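Local structure of interleukin-2 receptor subunit beta (Mus musculus, 6DG5) at residues B[105-115]-B[193-204]. The protein serves as a signalling subunit of the interleukin-2 receptor, and of the interleukin-15 receptor, probably transducing mitogenic signals and taking part in receptor-mediated endocytosis. Numbering follows the deposited sequence.
Sequences LRLVAPHSLQV and GTWSPWSQPLTF. With FUC (alpha-L-fucopyranose), chain E; MAN (alpha-D-mannopyranose), chain C.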
ATOM      1  N   LEU B 105      12.643   5.545   9.170  1.00 28.29           N
ATOM      2  CA  LEU B 105      12.260   4.142   9.227  1.00 20.65           C
ATOM      3  C   LEU B 105      13.464   3.250   8.954  1.00 26.62           C
ATOM      4  O   LEU B 105      14.184   3.452   7.970  1.00 33.87           O
ATOM      5  CB  LEU B 105      11.150   3.841   8.220  1.00 18.82           C
ATOM      6  CG  LEU B 105       9.740   4.300   8.588  1.00 22.42           C
ATOM      7  CD1 LEU B 105       8.774   3.972   7.463  1.00 18.74           C
ATOM      8  CD2 LEU B 105       9.291   3.649   9.885  1.00 25.96           C
ATOM      9  N   ARG B 106      13.672   2.263   9.824  1.00 18.68           N
ATOM     10  CA  ARG B 106      14.702   1.242   9.629  1.00 17.28           C
ATOM     11  C   ARG B 106      14.110  -0.078  10.114  1.00 27.53           C
ATOM     12  O   ARG B 106      14.144  -0.378  11.312  1.00 42.34           O
ATOM     13  CB  ARG B 106      15.990   1.587  10.368  1.00 17.37           C
ATOM     14  CG  ARG B 106      17.238   1.029   9.699  1.00 17.49           C
ATOM     15  CD  ARG B 106      18.025   0.118  10.626  1.00 17.77           C
ATOM     16  NE  ARG B 106      19.192   0.782  11.204  1.00 20.33           N
ATOM     17  CZ  ARG B 106      19.305   1.117  12.485  1.00 22.07           C
ATOM     18  NH1 ARG B 106      20.406   1.717  12.922  1.00 26.94           N
ATOM     19  NH2 ARG B 106      18.324   0.844  13.333  1.00 18.91           N
ATOM     20  N   LEU B 107      13.574  -0.861   9.180  1.00 15.57           N
ATOM     21  CA  LEU B 107      12.819  -2.057   9.519  1.00 23.21           C
ATOM     22  C   LEU B 107      13.726  -3.135  10.112  1.00 23.40           C
ATOM     23  O   LEU B 107      14.956  -3.053  10.073  1.00 29.70           O
ATOM     24  CB  LEU B 107      12.098  -2.595   8.284  1.00 18.07           C
ATOM     25  CG  LEU B 107      10.882  -1.795   7.814  1.00 15.16           C
ATOM     26  CD1 LEU B 107      10.645  -1.980   6.322  1.00 15.05           C
ATOM     27  CD2 LEU B 107       9.663  -2.225   8.603  1.00 30.82           C
ATOM     28  N   VAL B 108      13.090  -4.157  10.673  1.00 15.07           N
ATOM     29  CA  VAL B 108      13.802  -5.297  11.241  1.00 27.86           C
ATOM     30  C   VAL B 108      14.311  -6.182  10.113  1.00 32.21           C
ATOM     31  O   VAL B 108      13.613  -6.410   9.118  1.00 34.15           O
ATOM     32  CB  VAL B 108      12.886  -6.072  12.205  1.00 26.98           C
ATOM     33  CG1 VAL B 108      13.490  -7.423  12.559  1.00 15.89           C
ATOM     34  CG2 VAL B 108      12.638  -5.256  13.463  1.00 24.18           C
ATOM     35  N   ALA B 109      15.539  -6.677  10.266  1.00 37.71           N
ATOM     36  CA  ALA B 109      16.180  -7.461   9.223  1.00 28.95           C
ATOM     37  C   ALA B 109      15.344  -8.694   8.880  1.00 27.83           C
ATOM     38  O   ALA B 109      14.648  -9.238   9.743  1.00 45.49           O
ATOM     39  CB  ALA B 109      17.577  -7.886   9.668  1.00 29.71           C
ATOM     40  N   PRO B 110      15.386  -9.148   7.626  1.00 15.05           N
ATOM     41  CA  PRO B 110      14.651 -10.366   7.259  1.00 14.07           C
ATOM     42  C   PRO B 110      15.206 -11.578   7.990  1.00 19.25           C
ATOM     43  O   PRO B 110      16.395 -11.651   8.306  1.00 18.82           O
ATOM     44  CB  PRO B 110      14.871 -10.474   5.745  1.00 13.61           C
ATOM     45  CG  PRO B 110      15.241  -9.094   5.315  1.00 13.49           C
ATOM     46  CD  PRO B 110      16.006  -8.506   6.457  1.00 14.41           C
ATOM     47  N   HIS B 111      14.324 -12.533   8.269  1.00 14.93           N
ATOM     48  CA  HIS B 111      14.683 -13.739   8.996  1.00 15.77           C
ATOM     49  C   HIS B 111      14.120 -14.952   8.268  1.00 29.80           C
ATOM     50  O   HIS B 111      13.518 -14.837   7.195  1.00 36.00           O
ATOM     51  CB  HIS B 111      14.177 -13.678  10.443  1.00 16.53           C
ATOM     52  CG  HIS B 111      12.698 -13.490  10.554  1.00 22.45           C
ATOM     53  ND1 HIS B 111      11.810 -14.544  10.528  1.00 24.18           N
ATOM     54  CD2 HIS B 111      11.947 -12.370  10.688  1.00 23.23           C
ATOM     55  CE1 HIS B 111      10.578 -14.084  10.649  1.00 25.21           C
ATOM     56  NE2 HIS B 111      10.634 -12.768  10.746  1.00 27.76           N
ATOM     57  N   SER B 112      14.339 -16.127   8.860  1.00 22.34           N
ATOM     58  CA  SER B 112      13.820 -17.392   8.339  1.00 23.92           C
ATOM     59  C   SER B 112      14.276 -17.645   6.904  1.00 26.36           C
ATOM     60  O   SER B 112      13.508 -18.122   6.066  1.00 34.28           O
ATOM     61  CB  SER B 112      12.293 -17.447   8.437  1.00 34.98           C
ATOM     62  OG  SER B 112      11.864 -17.530   9.786  1.00 41.80           O
ATOM     63  N   LEU B 113      15.533 -17.322   6.615  1.00 16.28           N
ATOM     64  CA  LEU B 113      16.092 -17.630   5.306  1.00 15.87           C
ATOM     65  C   LEU B 113      16.279 -19.134   5.165  1.00 28.37           C
ATOM     66  O   LEU B 113      16.801 -19.791   6.071  1.00 38.46           O
ATOM     67  CB  LEU B 113      17.424 -16.912   5.104  1.00 15.80           C
ATOM     68  CG  LEU B 113      17.407 -15.636   4.261  1.00 14.90           C
ATOM     69  CD1 LEU B 113      17.011 -14.440   5.104  1.00 14.71           C
ATOM     70  CD2 LEU B 113      18.756 -15.411   3.597  1.00 15.11           C
ATOM     71  N   GLN B 114      15.846 -19.680   4.033  1.00 16.34           N
ATOM     72  CA  GLN B 114      16.010 -21.104   3.784  1.00 25.86           C
ATOM     73  C   GLN B 114      15.912 -21.370   2.290  1.00 30.23           C
ATOM     74  O   GLN B 114      15.397 -20.550   1.525  1.00 28.79           O
ATOM     75  CB  GLN B 114      14.972 -21.936   4.542  1.00 28.37           C
ATOM     76  CG  GLN B 114      13.554 -21.795   4.023  1.00 31.52           C
ATOM     77  CD  GLN B 114      12.629 -22.841   4.606  1.00 39.46           C
ATOM     78  OE1 GLN B 114      13.077 -23.888   5.072  1.00 44.40           O
ATOM     79  NE2 GLN B 114      11.330 -22.563   4.588  1.00 41.71           N
ATOM     80  N   VAL B 115      16.408 -22.536   1.893  1.00 32.32           N
ATOM     81  CA  VAL B 115      16.407 -22.967   0.502  1.00 29.59           C
ATOM     82  C   VAL B 115      15.260 -23.947   0.305  1.00 31.78           C
ATOM     83  O   VAL B 115      15.201 -24.988   0.970  1.00 29.17           O
ATOM     84  CB  VAL B 115      17.748 -23.609   0.115  1.00 17.54           C
ATOM     85  CG1 VAL B 115      17.706 -24.087  -1.326  1.00 25.76           C
ATOM     86  CG2 VAL B 115      18.887 -22.628   0.327  1.00 17.37           C
ATOM     87  N   GLY B 193      13.465   6.966   4.631  1.00 76.83           N
ATOM     88  CA  GLY B 193      14.010   5.950   5.506  1.00 65.71           C
ATOM     89  C   GLY B 193      15.212   5.237   4.904  1.00 56.98           C
ATOM     90  O   GLY B 193      15.511   5.356   3.717  1.00 55.82           O
ATOM     91  N   THR B 194      15.899   4.478   5.750  1.00 48.14           N
ATOM     92  CA  THR B 194      17.122   3.781   5.379  1.00 41.53           C
ATOM     93  C   THR B 194      16.881   2.278   5.297  1.00 37.88           C
ATOM     94  O   THR B 194      15.842   1.761   5.716  1.00 39.48           O
ATOM     95  CB  THR B 194      18.240   4.082   6.383  1.00 41.15           C
ATOM     96  OG1 THR B 194      17.776   3.804   7.709  1.00 32.32           O
ATOM     97  CG2 THR B 194      18.653   5.543   6.292  1.00 49.16           C
ATOM     98  N   TRP B 195      17.870   1.577   4.748  1.00 33.24           N
ATOM     99  CA  TRP B 195      17.773   0.134   4.584  1.00 23.16           C
ATOM    100  C   TRP B 195      17.859  -0.579   5.929  1.00 24.43           C
ATOM    101  O   TRP B 195      18.494  -0.104   6.874  1.00 32.92           O
ATOM    102  CB  TRP B 195      18.880  -0.380   3.666  1.00 17.28           C
ATOM    103  CG  TRP B 195      18.569  -0.265   2.209  1.00 30.35           C
ATOM    104  CD1 TRP B 195      19.038   0.677   1.339  1.00 34.16           C
ATOM    105  CD2 TRP B 195      17.719  -1.128   1.445  1.00 29.75           C
ATOM    106  NE1 TRP B 195      18.533   0.452   0.081  1.00 36.30           N
ATOM    107  CE2 TRP B 195      17.720  -0.650   0.121  1.00 30.02           C
ATOM    108  CE3 TRP B 195      16.958  -2.259   1.756  1.00 30.07           C
ATOM    109  CZ2 TRP B 195      16.988  -1.264  -0.894  1.00 27.96           C
ATOM    110  CZ3 TRP B 195      16.232  -2.866   0.749  1.00 29.85           C
ATOM    111  CH2 TRP B 195      16.253  -2.368  -0.560  1.00 29.55           C
ATOM    112  N   SER B 196      17.214  -1.737   6.004  1.00 22.51           N
ATOM    113  CA  SER B 196      17.326  -2.588   7.173  1.00 15.61           C
ATOM    114  C   SER B 196      18.665  -3.313   7.157  1.00 35.00           C
ATOM    115  O   SER B 196      19.276  -3.480   6.098  1.00 41.19           O
ATOM    116  CB  SER B 196      16.188  -3.603   7.202  1.00 31.42           C
ATOM    117  OG  SER B 196      16.448  -4.686   6.324  1.00 36.49           O
ATOM    118  N   PRO B 197      19.149  -3.754   8.320  1.00 27.58           N
ATOM    119  CA  PRO B 197      20.399  -4.518   8.352  1.00 17.09           C
ATOM    120  C   PRO B 197      20.273  -5.814   7.567  1.00 25.18           C
ATOM    121  O   PRO B 197      19.181  -6.337   7.344  1.00 26.55           O
ATOM    122  CB  PRO B 197      20.615  -4.790   9.844  1.00 18.22           C
ATOM    123  CG  PRO B 197      19.863  -3.708  10.526  1.00 17.59           C
ATOM    124  CD  PRO B 197      18.655  -3.458   9.673  1.00 23.65           C
ATOM    125  N   TRP B 198      21.422  -6.323   7.133  1.00 22.39           N
ATOM    126  CA  TRP B 198      21.443  -7.559   6.368  1.00 18.10           C
ATOM    127  C   TRP B 198      20.994  -8.729   7.231  1.00 22.16           C
ATOM    128  O   TRP B 198      21.278  -8.783   8.431  1.00 30.46           O
ATOM    129  CB  TRP B 198      22.841  -7.820   5.818  1.00 21.64           C
ATOM    130  CG  TRP B 198      23.244  -6.879   4.729  1.00 18.87           C
ATOM    131  CD1 TRP B 198      24.108  -5.828   4.828  1.00 19.89           C
ATOM    132  CD2 TRP B 198      22.794  -6.902   3.369  1.00 17.39           C
ATOM    133  NE1 TRP B 198      24.229  -5.199   3.613  1.00 24.12           N
ATOM    134  CE2 TRP B 198      23.433  -5.839   2.700  1.00 22.81           C
ATOM    135  CE3 TRP B 198      21.916  -7.719   2.652  1.00 25.20           C
ATOM    136  CZ2 TRP B 198      23.221  -5.572   1.351  1.00 26.43           C
ATOM    137  CZ3 TRP B 198      21.708  -7.453   1.311  1.00 27.15           C
ATOM    138  CH2 TRP B 198      22.357  -6.389   0.675  1.00 27.36           C
ATOM    139  N   SER B 199      20.286  -9.666   6.610  1.00 16.03           N
ATOM    140  CA  SER B 199      19.817 -10.847   7.313  1.00 16.13           C
ATOM    141  C   SER B 199      20.993 -11.730   7.718  1.00 22.96           C
ATOM    142  O   SER B 199      22.108 -11.600   7.205  1.00 17.87           O
ATOM    143  CB  SER B 199      18.858 -11.640   6.430  1.00 26.61           C
ATOM    144  OG  SER B 199      19.510 -12.120   5.267  1.00 27.62           O
ATOM    145  N   GLN B 200      20.731 -12.637   8.654  1.00 20.12           N
ATOM    146  CA  GLN B 200      21.724 -13.640   9.010  1.00 23.61           C
ATOM    147  C   GLN B 200      22.076 -14.442   7.765  1.00 28.67           C
ATOM    148  O   GLN B 200      21.175 -15.023   7.139  1.00 40.42           O
ATOM    149  CB  GLN B 200      21.214 -14.568  10.112  1.00 28.51           C
ATOM    150  CG  GLN B 200      21.590 -14.131  11.517  1.00 39.69           C
ATOM    151  CD  GLN B 200      21.260 -15.183  12.561  1.00 54.54           C
ATOM    152  OE1 GLN B 200      21.525 -16.371  12.369  1.00 57.43           O
ATOM    153  NE2 GLN B 200      20.672 -14.750  13.672  1.00 67.66           N
ATOM    154  N   PRO B 201      23.344 -14.484   7.361  1.00 21.18           N
ATOM    155  CA  PRO B 201      23.695 -15.104   6.079  1.00 25.47           C
ATOM    156  C   PRO B 201      23.315 -16.577   6.026  1.00 29.64           C
ATOM    157  O   PRO B 201      23.377 -17.300   7.024  1.00 31.38           O
ATOM    158  CB  PRO B 201      25.215 -14.912   5.994  1.00 21.12           C
ATOM    159  CG  PRO B 201      25.654 -14.639   7.401  1.00 22.33           C
ATOM    160  CD  PRO B 201      24.516 -13.922   8.049  1.00 21.21           C
ATOM    161  N   LEU B 202      22.905 -17.009   4.837  1.00 29.76           N
ATOM    162  CA  LEU B 202      22.506 -18.384   4.570  1.00 19.21           C
ATOM    163  C   LEU B 202      23.537 -19.019   3.647  1.00 27.77           C
ATOM    164  O   LEU B 202      23.733 -18.555   2.519  1.00 31.60           O
ATOM    165  CB  LEU B 202      21.117 -18.431   3.937  1.00 17.86           C
ATOM    166  CG  LEU B 202      20.633 -19.787   3.423  1.00 18.01           C
ATOM    167  CD1 LEU B 202      20.087 -20.630   4.563  1.00 18.83           C
ATOM    168  CD2 LEU B 202      19.592 -19.603   2.332  1.00 29.64           C
ATOM    169  N   THR B 203      24.186 -20.077   4.122  1.00 24.87           N
ATOM    170  CA  THR B 203      25.228 -20.760   3.369  1.00 22.41           C
ATOM    171  C   THR B 203      24.655 -22.019   2.730  1.00 31.76           C
ATOM    172  O   THR B 203      24.081 -22.866   3.422  1.00 38.79           O
ATOM    173  CB  THR B 203      26.408 -21.117   4.272  1.00 24.50           C
ATOM    174  OG1 THR B 203      26.717 -20.001   5.116  1.00 24.72           O
ATOM    175  CG2 THR B 203      27.628 -21.460   3.437  1.00 25.95           C
ATOM    176  N   PHE B 204      24.812 -22.137   1.413  1.00 21.75           N
ATOM    177  CA  PHE B 204      24.295 -23.276   0.669  1.00 23.77           C
ATOM    178  C   PHE B 204      25.283 -23.670  -0.418  1.00 33.73           C
ATOM    179  O   PHE B 204      26.057 -22.843  -0.907  1.00 37.59           O
ATOM    180  CB  PHE B 204      22.920 -22.971   0.050  1.00 20.56           C
ATOM    181  CG  PHE B 204      22.931 -21.834  -0.936  1.00 24.05           C
ATOM    182  CD1 PHE B 204      22.829 -20.521  -0.503  1.00 27.59           C
ATOM    183  CD2 PHE B 204      23.025 -22.078  -2.297  1.00 22.40           C
ATOM    184  CE1 PHE B 204      22.834 -19.474  -1.408  1.00 28.21           C
ATOM    185  CE2 PHE B 204      23.031 -21.035  -3.206  1.00 17.77           C
ATOM    186  CZ  PHE B 204      22.933 -19.732  -2.761  1.00 26.80           C
TER
HETATM  187  C1  FUC E   7      17.158  -2.070  15.762  1.00 36.10           C
HETATM  188  C2  FUC E   7      16.091  -1.745  14.684  1.00 32.65           C
HETATM  189  C3  FUC E   7      16.573  -2.108  13.271  1.00 34.87           C
HETATM  190  C4  FUC E   7      17.741  -3.120  13.292  1.00 37.04           C
HETATM  191  C5  FUC E   7      18.908  -2.563  14.136  1.00 45.44           C
HETATM  192  C6  FUC E   7      19.850  -3.641  14.658  1.00 51.55           C
HETATM  193  O2  FUC E   7      15.676  -0.387  14.729  1.00 27.28           O
HETATM  194  O3  FUC E   7      15.503  -2.684  12.534  1.00 40.31           O
HETATM  195  O4  FUC E   7      17.324  -4.394  13.773  1.00 33.83           O
HETATM  196  O5  FUC E   7      18.463  -1.797  15.285  1.00 43.01           O
HETATM  197  C1  MAN C   6      24.369 -11.012  13.304  1.00 59.69           C
HETATM  198  C2  MAN C   6      25.279 -11.381  12.099  1.00 63.94           C
HETATM  199  C3  MAN C   6      25.173 -10.313  11.015  1.00 60.33           C
HETATM  200  C4  MAN C   6      23.711 -10.080  10.617  1.00 59.57           C
HETATM  201  C5  MAN C   6      22.882  -9.702  11.851  1.00 54.82           C
HETATM  202  C6  MAN C   6      21.398  -9.578  11.540  1.00 50.45           C
HETATM  203  O2  MAN C   6      24.859 -12.601  11.483  1.00 67.76           O
HETATM  204  O3  MAN C   6      25.945 -10.652   9.867  1.00 59.95           O
HETATM  205  O4  MAN C   6      23.633  -9.028   9.662  1.00 61.04           O
HETATM  206  O5  MAN C   6      23.032 -10.716  12.885  1.00 56.56           O
HETATM  207  O6  MAN C   6      20.742  -9.033  12.681  1.00 49.61           O
HETATM  208  O   HOH W   1      14.041  -0.633   6.185  1.00 13.94           O
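L113 and S199 meet where the WSXWS motif runs beside 105-115 in the membrane-proximal fibronectin type III domain, a worked example of side-chain packing between its two sheets. Strands 111-115 and 202-204 lie in different sheets, their axes 7.8 Å apart and nearly parallel, and meet through side chains. L113 CD1 lies 3.4 Å from S199 OG, while its CD2 packs on L202 CB. L202, its CG anti to the backbone N (chi1 172°), sends CD2 to V115 CG2, which also reaches F204 CB.

Both motif serines carry OG between backbone N and carbonyl carbon. Their hydroxyls thereby turn to strand 178-187, S196 bonding V185 N and S199 V183 N, leaving their CB atoms against the carbonyl oxygens of L107 and P110. Both tryptophans point away, W198 making a cation-pi contact with R145 and W195 with R184 and K186.

Near strand 8-12, T194 N donates to L105 O at 3.0 Å, and a water links L107 N to T194 O. In R106 the chi2 bend lays CD by P197 CD, and the chi3 bend turns the guanidinium to a glycan fucose, whose C5 lies over one face and whose O2 sits in plane at the edge, 3.2 Å from NH2.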